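Local atomic coordinates of HTH-type transcriptional regulator PrpR (Mycobacterium tuberculosis, PDB entry 6D2S), a protein that controls transcription of the enzymes that break down short-chain fatty acids, through the glyoxylate and methylcitrate cycles, acting as both activator and repressor. Residues W81-Q86 and D250-L255; L76-W81 and F89-Q94; D219-P224 and N260-L265. One frame throughout, in Å; residues are numbered along the deposited sequence.

How the contacts relate
The three contacts run across the chain from one sheet to the other. Contact 2 is fully buried and made mainly of aliphatic carbons, with no hydrogen bond between its segments: strand 75-79 lies against helix 84-99. Contact 1 uses the start of that helix; Trp81 lies in both segment ranges but touches only in contact 1. Its chemistry is mostly backbone, with one hydrogen bond and a calcium ion bound by its 250-255 loop. Leu255 of this loop packs on Phe261 and Val263 of contact 3, which sets a phenylalanine ring on the five-stranded sheet and is largely buried, though less completely than contact 2. Contacts 2 and 3 do not touch.

Contact 1: W81-Q86 and D250-L255; sequences WLMPGQ and DGLGYL. With CA (calcium ion), chain C.
In the loop after strand 239-247, Asp250 puts its carbonyl O at the edge of the Trp81 indole, near the ring plane, 3.6 Å from CZ3. This is where the IrrE-like part of the chain meets the GAF-related C-terminal part: an Asx turn sits against the start of helix 84-99. The turn is made by Asp250 OD2, which takes the N-H of Leu252 at 3.2 Å in a nearly straight bond (170°) from above the carboxylate plane. The same oxygen binds the calcium ion at 2.4 Å, so two partners hold this carboxylate in place.

Gly251 comes next, so close to the other backbone that a CB would clash with Trp81 O. Its O accepts from the N-H of Met83, the N-cap residue of the helix, at 2.8 Å; the donor sits 39° out of the carbonyl plane. Gln86 CB comes within 3.3 Å of the same oxygen. Leu252 CD1 packs on Met83 CB (3.6 Å), while its carbonyl O binds the calcium, whose shell is completed by Ala248 O and three waters.

At the backbone angles of Gly253 (phi 83°) a CB would press on the carbonyl O of Leu252, which alone calls for glycine, and its buried N finds no partner in the model. Tyr254 CB lies near both the Gln86 amide nitrogen and Phe89, and the side chain also touches Phe185 and, on helix 163-170, Glu164 and Thr165. Gln86 OE1 is taken by Gln90 NE2, and Gln86 CG lies 3.2 Å from Gly253 O.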
loop_
_atom_site.group_PDB
_atom_site.type_symbol
_atom_site.label_atom_id
_atom_site.label_comp_id
_atom_site.label_asym_id
_atom_site.label_seq_id
_atom_site.Cartn_x
_atom_site.Cartn_y
_atom_site.Cartn_z
ATOM N N TRP A 81 3.660 19.374 -3.394
ATOM C CA TRP A 81 4.346 19.033 -2.154
ATOM C C TRP A 81 4.582 17.534 -1.995
ATOM O O TRP A 81 5.188 17.123 -0.998
ATOM C CB TRP A 81 3.572 19.576 -0.945
ATOM C CG TRP A 81 2.120 19.211 -0.893
ATOM C CD1 TRP A 81 1.078 19.914 -1.423
ATOM C CD2 TRP A 81 1.545 18.056 -0.263
ATOM N NE1 TRP A 81 -0.111 19.267 -1.161
ATOM C CE2 TRP A 81 0.151 18.124 -0.455
ATOM C CE3 TRP A 81 2.077 16.975 0.446
ATOM C CZ2 TRP A 81 -0.721 17.149 0.037
ATOM C CZ3 TRP A 81 1.214 16.012 0.940
ATOM C CH2 TRP A 81 -0.171 16.106 0.731
ATOM N N LEU A 82 4.143 16.713 -2.947
ATOM C CA LEU A 82 4.413 15.284 -2.893
ATOM C C LEU A 82 5.807 14.963 -3.413
ATOM O O LEU A 82 6.292 15.594 -4.357
ATOM C CB LEU A 82 3.385 14.512 -3.724
ATOM C CG LEU A 82 1.921 14.645 -3.320
ATOM C CD1 LEU A 82 1.038 13.959 -4.358
ATOM C CD2 LEU A 82 1.669 14.060 -1.914
ATOM N N MET A 83 6.455 13.977 -2.783
ATOM C CA MET A 83 7.712 13.455 -3.296
ATOM C C MET A 83 7.458 12.616 -4.545
ATOM O O MET A 83 6.320 12.220 -4.818
ATOM C CB MET A 83 8.419 12.614 -2.234
ATOM C CG MET A 83 8.908 13.404 -1.040
ATOM S SD MET A 83 10.135 14.630 -1.514
ATOM C CE MET A 83 11.430 13.591 -2.181
ATOM N N PRO A 84 8.507 12.338 -5.331
ATOM C CA PRO A 84 8.304 11.586 -6.584
ATOM C C PRO A 84 7.517 10.297 -6.420
ATOM O O PRO A 84 6.686 9.966 -7.279
ATOM C CB PRO A 84 9.739 11.322 -7.054
ATOM C CG PRO A 84 10.506 12.510 -6.531
ATOM C CD PRO A 84 9.906 12.781 -5.170
ATOM N N GLY A 85 7.739 9.563 -5.330
ATOM C CA GLY A 85 7.011 8.318 -5.148
ATOM C C GLY A 85 5.517 8.537 -5.010
ATOM O O GLY A 85 4.714 7.785 -5.571
ATOM N N GLN A 86 5.121 9.564 -4.250
ATOM C CA GLN A 86 3.694 9.851 -4.107
ATOM C C GLN A 86 3.115 10.498 -5.356
ATOM O O GLN A 86 1.946 10.264 -5.678
ATOM C CB GLN A 86 3.434 10.742 -2.889
ATOM C CG GLN A 86 2.893 9.964 -1.691
ATOM C CD GLN A 86 1.665 9.112 -2.037
ATOM O OE1 GLN A 86 0.561 9.630 -2.253
ATOM N NE2 GLN A 86 1.861 7.799 -2.095
ATOM N N ASP A 250 4.416 14.196 5.729
ATOM C CA ASP A 250 5.210 14.879 4.716
ATOM C C ASP A 250 4.706 14.522 3.322
ATOM O O ASP A 250 3.512 14.260 3.143
ATOM C CB ASP A 250 6.688 14.514 4.880
ATOM C CG ASP A 250 6.949 13.037 4.680
ATOM O OD1 ASP A 250 8.132 12.635 4.688
ATOM O OD2 ASP A 250 5.970 12.278 4.490
ATOM N N GLY A 251 5.599 14.491 2.334
ATOM C CA GLY A 251 5.229 14.233 0.959
ATOM C C GLY A 251 5.370 12.798 0.486
ATOM O O GLY A 251 5.215 12.543 -0.713
ATOM N N LEU A 252 5.655 11.851 1.371
ATOM C CA LEU A 252 5.837 10.464 0.975
ATOM C C LEU A 252 4.871 9.570 1.746
ATOM O O LEU A 252 4.439 9.909 2.849
ATOM C CB LEU A 252 7.281 10.019 1.211
ATOM C CG LEU A 252 7.862 8.924 0.319
ATOM C CD1 LEU A 252 7.697 9.256 -1.157
ATOM C CD2 LEU A 252 9.338 8.722 0.659
ATOM N N GLY A 253 4.539 8.422 1.157
ATOM C CA GLY A 253 3.564 7.522 1.742
ATOM C C GLY A 253 2.140 7.927 1.414
ATOM O O GLY A 253 1.853 9.113 1.230
ATOM N N TYR A 254 1.230 6.953 1.338
ATOM C CA TYR A 254 -0.133 7.263 0.927
ATOM C C TYR A 254 -0.980 7.838 2.052
ATOM O O TYR A 254 -2.050 8.381 1.770
ATOM C CB TYR A 254 -0.828 6.019 0.350
ATOM C CG TYR A 254 -1.002 4.871 1.331
ATOM C CD1 TYR A 254 -2.059 4.860 2.242
ATOM C CD2 TYR A 254 -0.124 3.793 1.335
ATOM C CE1 TYR A 254 -2.216 3.808 3.138
ATOM C CE2 TYR A 254 -0.281 2.738 2.226
ATOM C CZ TYR A 254 -1.324 2.751 3.122
ATOM O OH TYR A 254 -1.477 1.699 4.006
ATOM N N LEU A 255 -0.545 7.742 3.307
ATOM C CA LEU A 255 -1.354 8.272 4.397
ATOM C C LEU A 255 -1.285 9.795 4.415
ATOM O O LEU A 255 -0.206 10.384 4.291
ATOM C CB LEU A 255 -0.902 7.686 5.735
ATOM C CG LEU A 255 -1.280 6.208 5.914
ATOM C CD1 LEU A 255 -0.583 5.572 7.117
ATOM C CD2 LEU A 255 -2.797 6.045 6.031
HETATM CA CA CA C . 4.840 10.188 5.063
HETATM O O HOH W 1 5.511 7.848 4.964
HETATM O O HOH W 2 2.911 9.082 5.701
HETATM O O HOH W 3 3.428 12.240 4.312
#

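Contact 2: L76-W81 and F89-Q94; sequences LRVAHW and FQIATQ
The strand holding Leu76 and Val78 runs roughly antiparallel to the helix holding Gln90, Ile91 and Gln94, with 150° between their directions and 9.2 Å between the axes at closest approach. The nearest alpha carbons are those of Val78 and Gln90, 7.0 Å apart, and no hydrogen bond joins the two segments.

Leu76 has CG anti to its backbone N (chi1 176°), and from there CD2 reaches the helix surface, 3.6 Å from Gln94 CB and 3.9 Å from Ile91 CA. Val78 splits its two methyls between two helix residues: CG1 rests on Gln90 CB, while CG2 meets Ile91 CG1 at 4.0 Å, the valine and isoleucine side chains crossing at about a right angle. Strand 75-79 is the middle strand of a three-stranded mixed sheet, and the short connection into helix 84-99 folds the helix back over it. Sheet and helix together are consistent with the zincin-like fold of the IrrE family.

Ile91 also touches Val55 on the neighbouring strand, which widens the apolar patch. The polar end of Gln90 turns away from Val78, with OE1 bonded to Arg67. Leu76 CD2 comes within 4.2 Å of Ile91 CG1, so that both strand residues meet this one branch of the isoleucine.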
loop_
_atom_site.group_PDB
_atom_site.type_symbol
_atom_site.label_atom_id
_atom_site.label_comp_id
_atom_site.label_asym_id
_atom_site.label_seq_id
_atom_site.Cartn_x
_atom_site.Cartn_y
_atom_site.Cartn_z
ATOM N N LEU A 76 -4.449 15.923 -15.512
ATOM C CA LEU A 76 -4.368 15.466 -14.130
ATOM C C LEU A 76 -3.384 16.371 -13.402
ATOM O O LEU A 76 -2.189 16.371 -13.717
ATOM C CB LEU A 76 -3.916 14.009 -14.037
ATOM C CG LEU A 76 -3.714 13.524 -12.595
ATOM C CD1 LEU A 76 -5.042 13.499 -11.838
ATOM C CD2 LEU A 76 -3.057 12.146 -12.567
ATOM N N ARG A 77 -3.885 17.140 -12.438
ATOM C CA ARG A 77 -3.027 17.939 -11.573
ATOM C C ARG A 77 -2.627 17.126 -10.348
ATOM O O ARG A 77 -3.465 16.459 -9.733
ATOM C CB ARG A 77 -3.744 19.227 -11.159
ATOM C CG ARG A 77 -3.862 20.199 -12.314
ATOM C CD ARG A 77 -4.937 21.235 -12.045
ATOM N NE ARG A 77 -4.624 22.061 -10.884
ATOM C CZ ARG A 77 -5.537 22.525 -10.035
ATOM N NH1 ARG A 77 -6.822 22.226 -10.206
ATOM N NH2 ARG A 77 -5.170 23.283 -9.010
ATOM N N VAL A 78 -1.347 17.171 -10.011
ATOM C CA VAL A 78 -0.781 16.386 -8.927
ATOM C C VAL A 78 -0.069 17.354 -7.998
ATOM O O VAL A 78 0.651 18.244 -8.462
ATOM C CB VAL A 78 0.183 15.302 -9.452
ATOM C CG1 VAL A 78 0.846 14.556 -8.289
ATOM C CG2 VAL A 78 -0.561 14.338 -10.375
ATOM N N ALA A 79 -0.291 17.193 -6.693
ATOM C CA ALA A 79 0.178 18.169 -5.714
ATOM C C ALA A 79 1.700 18.282 -5.712
ATOM O O ALA A 79 2.411 17.280 -5.628
ATOM C CB ALA A 79 -0.303 17.784 -4.311
ATOM N N HIS A 80 2.186 19.523 -5.749
ATOM C CA HIS A 80 3.624 19.788 -5.814
ATOM C C HIS A 80 4.349 19.387 -4.535
ATOM O O HIS A 80 5.552 19.108 -4.574
ATOM C CB HIS A 80 3.855 21.276 -6.098
ATOM C CG HIS A 80 3.665 22.145 -4.894
ATOM N ND1 HIS A 80 2.449 22.283 -4.259
ATOM C CD2 HIS A 80 4.548 22.885 -4.181
ATOM C CE1 HIS A 80 2.587 23.084 -3.217
ATOM N NE2 HIS A 80 3.851 23.466 -3.149
ATOM N N TRP A 81 3.660 19.374 -3.394
ATOM C CA TRP A 81 4.346 19.033 -2.154
ATOM C C TRP A 81 4.582 17.534 -1.995
ATOM O O TRP A 81 5.188 17.123 -0.998
ATOM C CB TRP A 81 3.572 19.576 -0.945
ATOM C CG TRP A 81 2.120 19.211 -0.893
ATOM C CD1 TRP A 81 1.078 19.914 -1.423
ATOM C CD2 TRP A 81 1.545 18.056 -0.263
ATOM N NE1 TRP A 81 -0.111 19.267 -1.161
ATOM C CE2 TRP A 81 0.151 18.124 -0.455
ATOM C CE3 TRP A 81 2.077 16.975 0.446
ATOM C CZ2 TRP A 81 -0.721 17.149 0.037
ATOM C CZ3 TRP A 81 1.214 16.012 0.940
ATOM C CH2 TRP A 81 -0.171 16.106 0.731
ATOM N N PHE A 89 2.378 7.578 -7.324
ATOM C CA PHE A 89 1.215 6.883 -6.768
ATOM C C PHE A 89 -0.090 7.536 -7.215
ATOM O O PHE A 89 -1.047 6.845 -7.598
ATOM C CB PHE A 89 1.315 6.852 -5.241
ATOM C CG PHE A 89 0.307 5.953 -4.590
ATOM C CD1 PHE A 89 0.620 4.627 -4.313
ATOM C CD2 PHE A 89 -0.928 6.445 -4.228
ATOM C CE1 PHE A 89 -0.302 3.803 -3.692
ATOM C CE2 PHE A 89 -1.870 5.627 -3.615
ATOM C CZ PHE A 89 -1.554 4.311 -3.348
ATOM N N GLN A 90 -0.141 8.865 -7.192
ATOM C CA GLN A 90 -1.341 9.569 -7.635
ATOM C C GLN A 90 -1.617 9.328 -9.113
ATOM O O GLN A 90 -2.770 9.136 -9.510
ATOM C CB GLN A 90 -1.197 11.068 -7.373
ATOM C CG GLN A 90 -1.151 11.417 -5.908
ATOM C CD GLN A 90 -2.357 10.882 -5.156
ATOM O OE1 GLN A 90 -3.499 11.119 -5.552
ATOM N NE2 GLN A 90 -2.108 10.173 -4.058
ATOM N N ILE A 91 -0.576 9.392 -9.949
ATOM C CA ILE A 91 -0.767 9.222 -11.384
ATOM C C ILE A 91 -1.232 7.811 -11.689
ATOM O O ILE A 91 -2.130 7.600 -12.516
ATOM C CB ILE A 91 0.532 9.559 -12.143
ATOM C CG1 ILE A 91 0.954 10.999 -11.849
ATOM C CG2 ILE A 91 0.333 9.339 -13.649
ATOM C CD1 ILE A 91 2.463 11.280 -12.169
ATOM N N ALA A 92 -0.633 6.818 -11.027
ATOM C CA ALA A 92 -1.031 5.440 -11.277
ATOM C C ALA A 92 -2.434 5.162 -10.754
ATOM O O ALA A 92 -3.159 4.345 -11.337
ATOM C CB ALA A 92 -0.007 4.478 -10.642
ATOM N N THR A 93 -2.841 5.842 -9.680
ATOM C CA THR A 93 -4.220 5.724 -9.216
ATOM C C THR A 93 -5.186 6.220 -10.282
ATOM O O THR A 93 -6.163 5.540 -10.612
ATOM C CB THR A 93 -4.416 6.481 -7.901
ATOM O OG1 THR A 93 -3.629 5.866 -6.876
ATOM C CG2 THR A 93 -5.897 6.427 -7.465
ATOM N N GLN A 94 -4.894 7.386 -10.879
ATOM C CA GLN A 94 -5.745 7.895 -11.953
ATOM C C GLN A 94 -5.689 6.995 -13.184
ATOM O O GLN A 94 -6.701 6.824 -13.878
ATOM C CB GLN A 94 -5.341 9.329 -12.322
ATOM C CG GLN A 94 -6.357 10.028 -13.222
ATOM C CD GLN A 94 -7.676 10.230 -12.509
ATOM O OE1 GLN A 94 -8.757 10.011 -13.076
ATOM N NE2 GLN A 94 -7.598 10.652 -11.253
#

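Contact 3: D219-P224 and N260-L265; sequences DAFAQP and NFAVGL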
loop_
_atom_site.group_PDB
_atom_site.type_symbol
_atom_site.label_atom_id
_atom_site.label_comp_id
_atom_site.label_asym_id
_atom_site.label_seq_id
_atom_site.Cartn_x
_atom_site.Cartn_y
_atom_site.Cartn_z
ATOM N N ASP A 219 3.002 1.387 20.282
ATOM C CA ASP A 219 4.284 1.663 20.928
ATOM C C ASP A 219 5.189 2.534 20.064
ATOM O O ASP A 219 6.092 3.190 20.590
ATOM C CB ASP A 219 5.016 0.355 21.257
ATOM C CG ASP A 219 4.497 -0.326 22.524
ATOM O OD1 ASP A 219 3.683 0.269 23.259
ATOM O OD2 ASP A 219 4.918 -1.473 22.776
ATOM N N ALA A 220 4.982 2.546 18.742
ATOM C CA ALA A 220 5.822 3.369 17.874
ATOM C C ALA A 220 5.759 4.843 18.250
ATOM O O ALA A 220 6.755 5.565 18.102
ATOM C CB ALA A 220 5.414 3.181 16.409
ATOM N N PHE A 221 4.607 5.314 18.728
ATOM C CA PHE A 221 4.471 6.729 19.062
ATOM C C PHE A 221 5.392 7.158 20.201
ATOM O O PHE A 221 5.573 8.362 20.415
ATOM C CB PHE A 221 3.022 7.055 19.431
ATOM C CG PHE A 221 2.072 7.011 18.269
ATOM C CD1 PHE A 221 2.157 7.950 17.251
ATOM C CD2 PHE A 221 1.079 6.046 18.206
ATOM C CE1 PHE A 221 1.283 7.914 16.176
ATOM C CE2 PHE A 221 0.195 6.007 17.141
ATOM C CZ PHE A 221 0.298 6.944 16.124
ATOM N N ALA A 222 5.967 6.211 20.945
ATOM C CA ALA A 222 6.866 6.577 22.038
ATOM C C ALA A 222 8.294 6.799 21.567
ATOM O O ALA A 222 9.087 7.403 22.295
ATOM C CB ALA A 222 6.852 5.500 23.123
ATOM N N GLN A 223 8.637 6.319 20.376
ATOM C CA GLN A 223 9.956 6.499 19.774
ATOM C C GLN A 223 9.750 6.917 18.325
ATOM O O GLN A 223 10.032 6.146 17.401
ATOM C CB GLN A 223 10.784 5.215 19.861
ATOM C CG GLN A 223 11.115 4.766 21.275
ATOM C CD GLN A 223 11.863 3.442 21.310
ATOM O OE1 GLN A 223 11.275 2.380 21.103
ATOM N NE2 GLN A 223 13.166 3.501 21.575
ATOM N N PRO A 224 9.246 8.130 18.094
ATOM C CA PRO A 224 8.847 8.521 16.737
ATOM C C PRO A 224 9.964 8.318 15.721
ATOM O O PRO A 224 11.141 8.550 16.005
ATOM C CB PRO A 224 8.487 10.003 16.890
ATOM C CG PRO A 224 8.126 10.154 18.330
ATOM C CD PRO A 224 9.010 9.203 19.076
ATOM N N ASN A 260 -0.779 12.176 12.412
ATOM C CA ASN A 260 0.298 11.206 12.546
ATOM C C ASN A 260 -0.255 9.800 12.729
ATOM O O ASN A 260 -1.202 9.580 13.490
ATOM C CB ASN A 260 1.211 11.569 13.719
ATOM C CG ASN A 260 2.139 12.728 13.396
ATOM O OD1 ASN A 260 1.986 13.824 13.931
ATOM N ND2 ASN A 260 3.109 12.487 12.519
ATOM N N PHE A 261 0.341 8.852 12.018
ATOM C CA PHE A 261 -0.051 7.456 12.084
ATOM C C PHE A 261 1.134 6.606 12.515
ATOM O O PHE A 261 2.299 6.987 12.360
ATOM C CB PHE A 261 -0.572 6.951 10.726
ATOM C CG PHE A 261 -1.778 7.698 10.218
ATOM C CD1 PHE A 261 -3.060 7.280 10.547
ATOM C CD2 PHE A 261 -1.630 8.815 9.412
ATOM C CE1 PHE A 261 -4.172 7.966 10.080
ATOM C CE2 PHE A 261 -2.738 9.504 8.940
ATOM C CZ PHE A 261 -4.010 9.078 9.275
ATOM N N ALA A 262 0.816 5.440 13.061
ATOM C CA ALA A 262 1.775 4.363 13.231
ATOM C C ALA A 262 1.304 3.194 12.386
ATOM O O ALA A 262 0.103 2.920 12.307
ATOM C CB ALA A 262 1.910 3.942 14.693
ATOM N N VAL A 263 2.252 2.505 11.765
ATOM C CA VAL A 263 1.954 1.380 10.893
ATOM C C VAL A 263 2.873 0.228 11.264
ATOM O O VAL A 263 4.038 0.439 11.611
ATOM C CB VAL A 263 2.109 1.772 9.410
ATOM C CG1 VAL A 263 2.198 0.539 8.529
ATOM C CG2 VAL A 263 0.944 2.658 8.994
ATOM N N GLY A 264 2.343 -0.987 11.217
ATOM C CA GLY A 264 3.124 -2.141 11.608
ATOM C C GLY A 264 2.754 -3.369 10.811
ATOM O O GLY A 264 1.678 -3.453 10.208
ATOM N N LEU A 265 3.680 -4.321 10.816
ATOM C CA LEU A 265 3.493 -5.641 10.243
ATOM C C LEU A 265 3.794 -6.680 11.307
ATOM O O LEU A 265 4.772 -6.551 12.049
ATOM C CB LEU A 265 4.423 -5.876 9.048
ATOM C CG LEU A 265 4.169 -5.026 7.811
ATOM C CD1 LEU A 265 5.287 -5.272 6.807
ATOM C CD2 LEU A 265 2.807 -5.385 7.222
#
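Phe221 has CG anti to its carbonyl carbon (chi1 -70°), and a chi2 of -68° turns the ring so that one face receives the methyl of Ala262. The Ala262 CB lies 4.0 Å from the ring centroid and 28° off the ring normal, a CH-pi contact over the face. It is displaced toward the CE2-CZ side, with CE2 nearest at 3.6 Å. The tip atom CZ also comes down on the strand backbone, 3.5 Å from Ala262 N, and the Asn260 carbonyl O lies at the ring edge near its plane. One flat side chain therefore covers a peptide and a methyl together.

Beside it, Ala220 adds a small methyl contact, its CB 4.0 Å from the CB of Ala262. Ala220 and Phe221 belong to the 3-10 segment 219-222, in which Ala222 N bonds to Asp219 O at 3.0 Å. The turn directs the CB of Ala220 toward the strand and leaves the Phe221 ring to reach across beside it. His218 meets the Phe221 ring edge-to-face, and Thr246 of the adjacent strand touches Ala220 and Phe221 as well.

Phe261 and Val263 point away from the 3-10 segment, and both touch Leu255; Val263 also meets helix 163-170. Backbone bonds to Thr188 on one neighbouring strand and Thr247 on the other put this strand in the middle of a five-stranded antiparallel sheet. The strand order 2-1-5-4-3, with a helical segment laid on one face, is consistent with a GAF-like fold, to whose clan this C-terminal region belongs.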